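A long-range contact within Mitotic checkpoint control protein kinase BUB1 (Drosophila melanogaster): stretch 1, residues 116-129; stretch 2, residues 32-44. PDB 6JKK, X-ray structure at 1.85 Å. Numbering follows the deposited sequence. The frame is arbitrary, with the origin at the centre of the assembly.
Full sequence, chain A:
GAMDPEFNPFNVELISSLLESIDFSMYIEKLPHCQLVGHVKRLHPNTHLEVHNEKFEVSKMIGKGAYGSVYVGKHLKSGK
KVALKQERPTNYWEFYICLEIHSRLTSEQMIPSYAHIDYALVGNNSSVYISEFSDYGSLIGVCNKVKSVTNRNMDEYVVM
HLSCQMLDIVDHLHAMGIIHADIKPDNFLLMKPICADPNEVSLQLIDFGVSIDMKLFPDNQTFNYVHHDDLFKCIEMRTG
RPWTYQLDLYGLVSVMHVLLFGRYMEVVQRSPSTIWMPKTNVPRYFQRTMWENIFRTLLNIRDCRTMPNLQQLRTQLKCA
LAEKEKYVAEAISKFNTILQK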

# COMPACT_ATOMS: atom_id res chain seq x y z
N HIS A 116 -9.22 -3.90 -5.37
CA HIS A 116 -9.75 -4.67 -6.49
C HIS A 116 -10.30 -3.69 -7.52
O HIS A 116 -11.06 -2.78 -7.16
CB HIS A 116 -10.85 -5.62 -5.99
CG HIS A 116 -11.53 -6.40 -7.08
ND1 HIS A 116 -12.68 -5.96 -7.71
CD2 HIS A 116 -11.24 -7.61 -7.63
CE1 HIS A 116 -13.06 -6.85 -8.62
NE2 HIS A 116 -12.20 -7.86 -8.59
N ILE A 117 -9.88 -3.83 -8.77
CA ILE A 117 -10.43 -2.99 -9.83
C ILE A 117 -11.75 -3.61 -10.27
O ILE A 117 -11.78 -4.66 -10.92
CB ILE A 117 -9.42 -2.79 -10.99
CG1 ILE A 117 -8.20 -2.02 -10.48
CG2 ILE A 117 -10.05 -2.03 -12.18
CD1 ILE A 117 -7.11 -1.77 -11.51
N ASP A 118 -12.85 -2.97 -9.85
CA ASP A 118 -14.18 -3.48 -10.16
C ASP A 118 -14.50 -3.31 -11.64
O ASP A 118 -15.13 -4.18 -12.25
CB ASP A 118 -15.24 -2.75 -9.33
CG ASP A 118 -15.15 -3.05 -7.85
OD1 ASP A 118 -14.48 -4.03 -7.46
OD2 ASP A 118 -15.77 -2.29 -7.07
N TYR A 119 -14.08 -2.18 -12.20
CA TYR A 119 -14.34 -1.85 -13.59
C TYR A 119 -13.18 -1.05 -14.17
O TYR A 119 -12.51 -0.29 -13.45
CB TYR A 119 -15.65 -1.07 -13.74
CG TYR A 119 -16.86 -1.89 -13.36
CD1 TYR A 119 -17.43 -1.80 -12.10
CD2 TYR A 119 -17.41 -2.80 -14.27
CE1 TYR A 119 -18.52 -2.57 -11.75
CE2 TYR A 119 -18.50 -3.57 -13.93
CZ TYR A 119 -19.06 -3.45 -12.67
OH TYR A 119 -20.15 -4.22 -12.34
N ALA A 120 -12.95 -1.22 -15.47
CA ALA A 120 -11.88 -0.52 -16.15
C ALA A 120 -12.37 0.08 -17.45
O ALA A 120 -12.91 -0.62 -18.31
CB ALA A 120 -10.70 -1.46 -16.43
N LEU A 121 -12.19 1.39 -17.60
CA LEU A 121 -12.48 2.05 -18.86
C LEU A 121 -11.13 2.41 -19.47
O LEU A 121 -10.37 3.19 -18.89
CB LEU A 121 -13.32 3.29 -18.63
CG LEU A 121 -13.91 4.01 -19.84
CD1 LEU A 121 -14.89 3.11 -20.57
CD2 LEU A 121 -14.58 5.31 -19.40
N VAL A 122 -10.82 1.81 -20.61
CA VAL A 122 -9.49 1.92 -21.20
C VAL A 122 -9.52 2.53 -22.60
O VAL A 122 -9.94 1.89 -23.56
CB VAL A 122 -8.80 0.53 -21.24
CG1 VAL A 122 -7.43 0.64 -21.83
CG2 VAL A 122 -8.72 -0.05 -19.83
N GLY A 123 -9.08 3.78 -22.71
CA GLY A 123 -9.08 4.47 -23.99
C GLY A 123 -7.69 4.56 -24.59
O GLY A 123 -6.71 4.11 -23.99
N ASN A 124 -7.61 5.13 -25.79
CA ASN A 124 -6.33 5.33 -26.45
C ASN A 124 -5.45 6.26 -25.60
O ASN A 124 -4.23 6.11 -25.56
CB ASN A 124 -6.53 5.96 -27.83
CG ASN A 124 -7.49 5.18 -28.72
OD1 ASN A 124 -7.61 3.96 -28.63
ND2 ASN A 124 -8.17 5.90 -29.61
N ASN A 125 -6.10 7.20 -24.92
CA ASN A 125 -5.44 8.32 -24.26
C ASN A 125 -5.24 8.15 -22.76
O ASN A 125 -4.27 8.66 -22.19
CB ASN A 125 -6.29 9.57 -24.49
CG ASN A 125 -7.70 9.43 -23.92
OD1 ASN A 125 -8.38 8.42 -24.14
ND2 ASN A 125 -8.14 10.44 -23.16
N SER A 126 -6.18 7.47 -22.11
CA SER A 126 -6.18 7.38 -20.66
C SER A 126 -7.02 6.21 -20.20
O SER A 126 -7.82 5.66 -20.96
CB SER A 126 -6.73 8.67 -20.04
OG SER A 126 -8.02 8.97 -20.55
N SER A 127 -6.81 5.84 -18.94
CA SER A 127 -7.58 4.78 -18.31
C SER A 127 -8.35 5.39 -17.14
O SER A 127 -7.95 6.42 -16.59
CB SER A 127 -6.64 3.69 -17.78
OG SER A 127 -5.58 4.24 -17.01
N VAL A 128 -9.46 4.76 -16.79
CA VAL A 128 -10.14 5.06 -15.53
C VAL A 128 -10.38 3.73 -14.84
O VAL A 128 -11.04 2.85 -15.40
CB VAL A 128 -11.49 5.79 -15.73
CG1 VAL A 128 -12.24 5.85 -14.41
CG2 VAL A 128 -11.27 7.21 -16.27
N TYR A 129 -9.82 3.57 -13.65
CA TYR A 129 -10.01 2.37 -12.85
C TYR A 129 -10.91 2.67 -11.65
O TYR A 129 -10.69 3.64 -10.91
CB TYR A 129 -8.66 1.80 -12.39
CG TYR A 129 -7.79 1.35 -13.54
CD1 TYR A 129 -8.32 0.53 -14.54
CD2 TYR A 129 -6.47 1.75 -13.65
CE1 TYR A 129 -7.54 0.12 -15.61
CE2 TYR A 129 -5.68 1.35 -14.71
CZ TYR A 129 -6.22 0.53 -15.69
OH TYR A 129 -5.44 0.13 -16.74
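Stretch 2 (32-44) PHCQLVGHVKRLH

Stretch 2 lies alongside stretch 1 as a short parallel strand that gives way to a loop, which turns at G38 before it extends again from H39, the two stretches together burying 851 Å² of surface. Its strand, beginning at C34, runs in the same direction as the strand at Y119–V122; the axes diverge by only 10° and approach to 4.8 Å. Stretch 1 in turn folds back on itself, with L121 and V128 paired through their backbones, so that stretch 2 adds a further strand at the Y119–V122 edge.

P32 stands clear of the contact. H33 is the first residue to engage: with phi/psi of -94°/8° it is not yet extended, and its side chain, in the p rotamer, points toward stretch 1. The ring presents its edge to backbone carbonyls, CD2 lying 3.3 Å from D118 O, while a water bridges H33 NE2 (2.9 Å) and I117 O (2.7 Å). The carbonyl of H33 starts the ladder by accepting a hydrogen bond from A120 N (A120 N to H33 O, 2.9 Å).

From C34 to L36 the chain is extended, and C34, Q35 and L36 pair with A120, L121 and V122, at CA–CA distances of 4.6, 5.1 and 4.9 Å. C34 and L36 share a face of the sheet with A120 and V122, where C34 SG packs 3.9 Å from V122 CG2 and L36 CD1 reaches within 4.1 Å of V122 CB. Q35 lies on the other face with L121. Its backbone makes two bonds, as is usual for alternate residues of a parallel pair: Q35 N donates to A120 O (2.8 Å) and Q35 O accepts from V122 N (3.0 Å). V37 N continues the series to V122 O at 3.0 Å, and V37 CG1 packs 3.8 Å from L121 CD1.

Beyond V37 the contact shifts to the turn of stretch 1. G38 O receives the amide of N124 (N124 N to G38 O, 3.0 Å), and the H39 ring comes near N125, CE1 lying 3.5 Å from N125 ND2. V40, whose side chain points toward stretch 1, is the most extensively covered residue of stretch 2. The N125 side chain grips its backbone at two points, OD1 accepting from V40 N and ND2 donating to V40 O, both at 3.0 Å. V40 CG2 lies 3.5 Å from G123 N, in space that a beta carbon on G123 would invade, while V40 CG1 meets V128 CG2 at 3.8 Å. K41 and R42 point away, L43 CG returns to within 4.4 Å of V128 CG2, and H44 is out of reach.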

# COMPACT_ATOMS: atom_id res chain seq x y z
N PRO A 32 -15.24 -8.91 -19.24
CA PRO A 32 -16.53 -8.23 -19.22
C PRO A 32 -16.52 -6.97 -18.37
O PRO A 32 -17.35 -6.09 -18.60
CB PRO A 32 -17.46 -9.28 -18.60
CG PRO A 32 -16.83 -10.60 -18.95
CD PRO A 32 -15.35 -10.33 -18.85
N HIS A 33 -15.61 -6.87 -17.40
CA HIS A 33 -15.57 -5.67 -16.56
C HIS A 33 -14.60 -4.62 -17.09
O HIS A 33 -14.35 -3.61 -16.43
CB HIS A 33 -15.29 -6.01 -15.10
CG HIS A 33 -13.88 -6.46 -14.83
ND1 HIS A 33 -13.32 -7.56 -15.43
CD2 HIS A 33 -12.94 -5.97 -13.99
CE1 HIS A 33 -12.09 -7.73 -14.99
NE2 HIS A 33 -11.83 -6.77 -14.12
N CYS A 34 -14.06 -4.86 -18.28
CA CYS A 34 -13.20 -3.88 -18.94
C CYS A 34 -13.88 -3.45 -20.22
O CYS A 34 -14.34 -4.29 -21.00
CB CYS A 34 -11.85 -4.51 -19.26
SG CYS A 34 -10.70 -3.43 -20.15
N GLN A 35 -13.97 -2.14 -20.44
CA GLN A 35 -14.47 -1.63 -21.71
C GLN A 35 -13.39 -0.83 -22.43
O GLN A 35 -12.91 0.18 -21.92
CB GLN A 35 -15.72 -0.76 -21.53
CG GLN A 35 -16.23 -0.17 -22.85
CD GLN A 35 -17.56 0.54 -22.73
OE1 GLN A 35 -18.00 0.88 -21.63
NE2 GLN A 35 -18.21 0.76 -23.86
N LEU A 36 -13.00 -1.31 -23.60
CA LEU A 36 -12.15 -0.54 -24.50
C LEU A 36 -12.95 0.55 -25.20
O LEU A 36 -14.03 0.28 -25.73
CB LEU A 36 -11.50 -1.46 -25.54
CG LEU A 36 -10.04 -1.82 -25.35
CD1 LEU A 36 -9.78 -2.34 -23.95
CD2 LEU A 36 -9.61 -2.85 -26.38
N VAL A 37 -12.44 1.78 -25.19
CA VAL A 37 -13.06 2.88 -25.94
C VAL A 37 -11.99 3.67 -26.69
O VAL A 37 -10.80 3.55 -26.41
CB VAL A 37 -13.84 3.85 -25.01
CG1 VAL A 37 -15.01 3.15 -24.33
CG2 VAL A 37 -12.90 4.48 -23.98
N GLY A 38 -12.42 4.47 -27.66
CA GLY A 38 -11.50 5.33 -28.38
C GLY A 38 -10.98 6.41 -27.45
O GLY A 38 -9.78 6.53 -27.22
N HIS A 39 -11.90 7.19 -26.89
CA HIS A 39 -11.52 8.36 -26.12
C HIS A 39 -12.19 8.38 -24.75
O HIS A 39 -13.42 8.33 -24.66
CB HIS A 39 -11.86 9.65 -26.88
CG HIS A 39 -11.48 10.90 -26.14
ND1 HIS A 39 -10.17 11.30 -25.99
CD2 HIS A 39 -12.23 11.84 -25.52
CE1 HIS A 39 -10.13 12.43 -25.31
NE2 HIS A 39 -11.37 12.78 -25.01
N VAL A 40 -11.38 8.46 -23.70
CA VAL A 40 -11.88 8.58 -22.34
C VAL A 40 -11.92 10.05 -21.96
O VAL A 40 -10.90 10.74 -22.06
CB VAL A 40 -10.97 7.83 -21.35
CG1 VAL A 40 -11.29 8.21 -19.92
CG2 VAL A 40 -11.10 6.33 -21.53
N LYS A 41 -13.09 10.54 -21.56
CA LYS A 41 -13.24 11.94 -21.15
C LYS A 41 -12.51 12.20 -19.84
O LYS A 41 -12.37 11.31 -18.99
CB LYS A 41 -14.72 12.32 -20.99
CG LYS A 41 -15.57 12.20 -22.24
CD LYS A 41 -17.05 12.40 -21.92
CE LYS A 41 -17.91 12.25 -23.16
NZ LYS A 41 -17.55 11.02 -23.92
N ARG A 42 -12.05 13.44 -19.67
CA ARG A 42 -11.50 13.88 -18.40
C ARG A 42 -12.60 13.81 -17.34
O ARG A 42 -13.72 14.24 -17.58
CB ARG A 42 -10.97 15.31 -18.55
CG ARG A 42 -10.06 15.78 -17.43
CD ARG A 42 -9.39 17.11 -17.80
NE ARG A 42 -8.29 16.92 -18.74
CZ ARG A 42 -7.00 17.03 -18.42
NH1 ARG A 42 -6.65 17.33 -17.17
NH2 ARG A 42 -6.06 16.84 -19.33
N LEU A 43 -12.29 13.21 -16.19
CA LEU A 43 -13.28 13.13 -15.12
C LEU A 43 -13.65 14.53 -14.66
O LEU A 43 -12.79 15.41 -14.57
CB LEU A 43 -12.72 12.33 -13.94
CG LEU A 43 -12.56 10.81 -14.12
CD1 LEU A 43 -11.81 10.20 -12.94
CD2 LEU A 43 -13.91 10.15 -14.29
N HIS A 44 -14.93 14.75 -14.37
CA HIS A 44 -15.39 16.05 -13.91
C HIS A 44 -16.44 15.88 -12.82
O HIS A 44 -17.27 14.97 -12.90
CB HIS A 44 -15.95 16.86 -15.09
CG HIS A 44 -16.03 18.33 -14.83
ND1 HIS A 44 -17.14 18.93 -14.29
CD2 HIS A 44 -15.12 19.31 -15.04
CE1 HIS A 44 -16.92 20.23 -14.18
NE2 HIS A 44 -15.70 20.49 -14.62
O HOH W 1 -10.01 -6.50 -11.87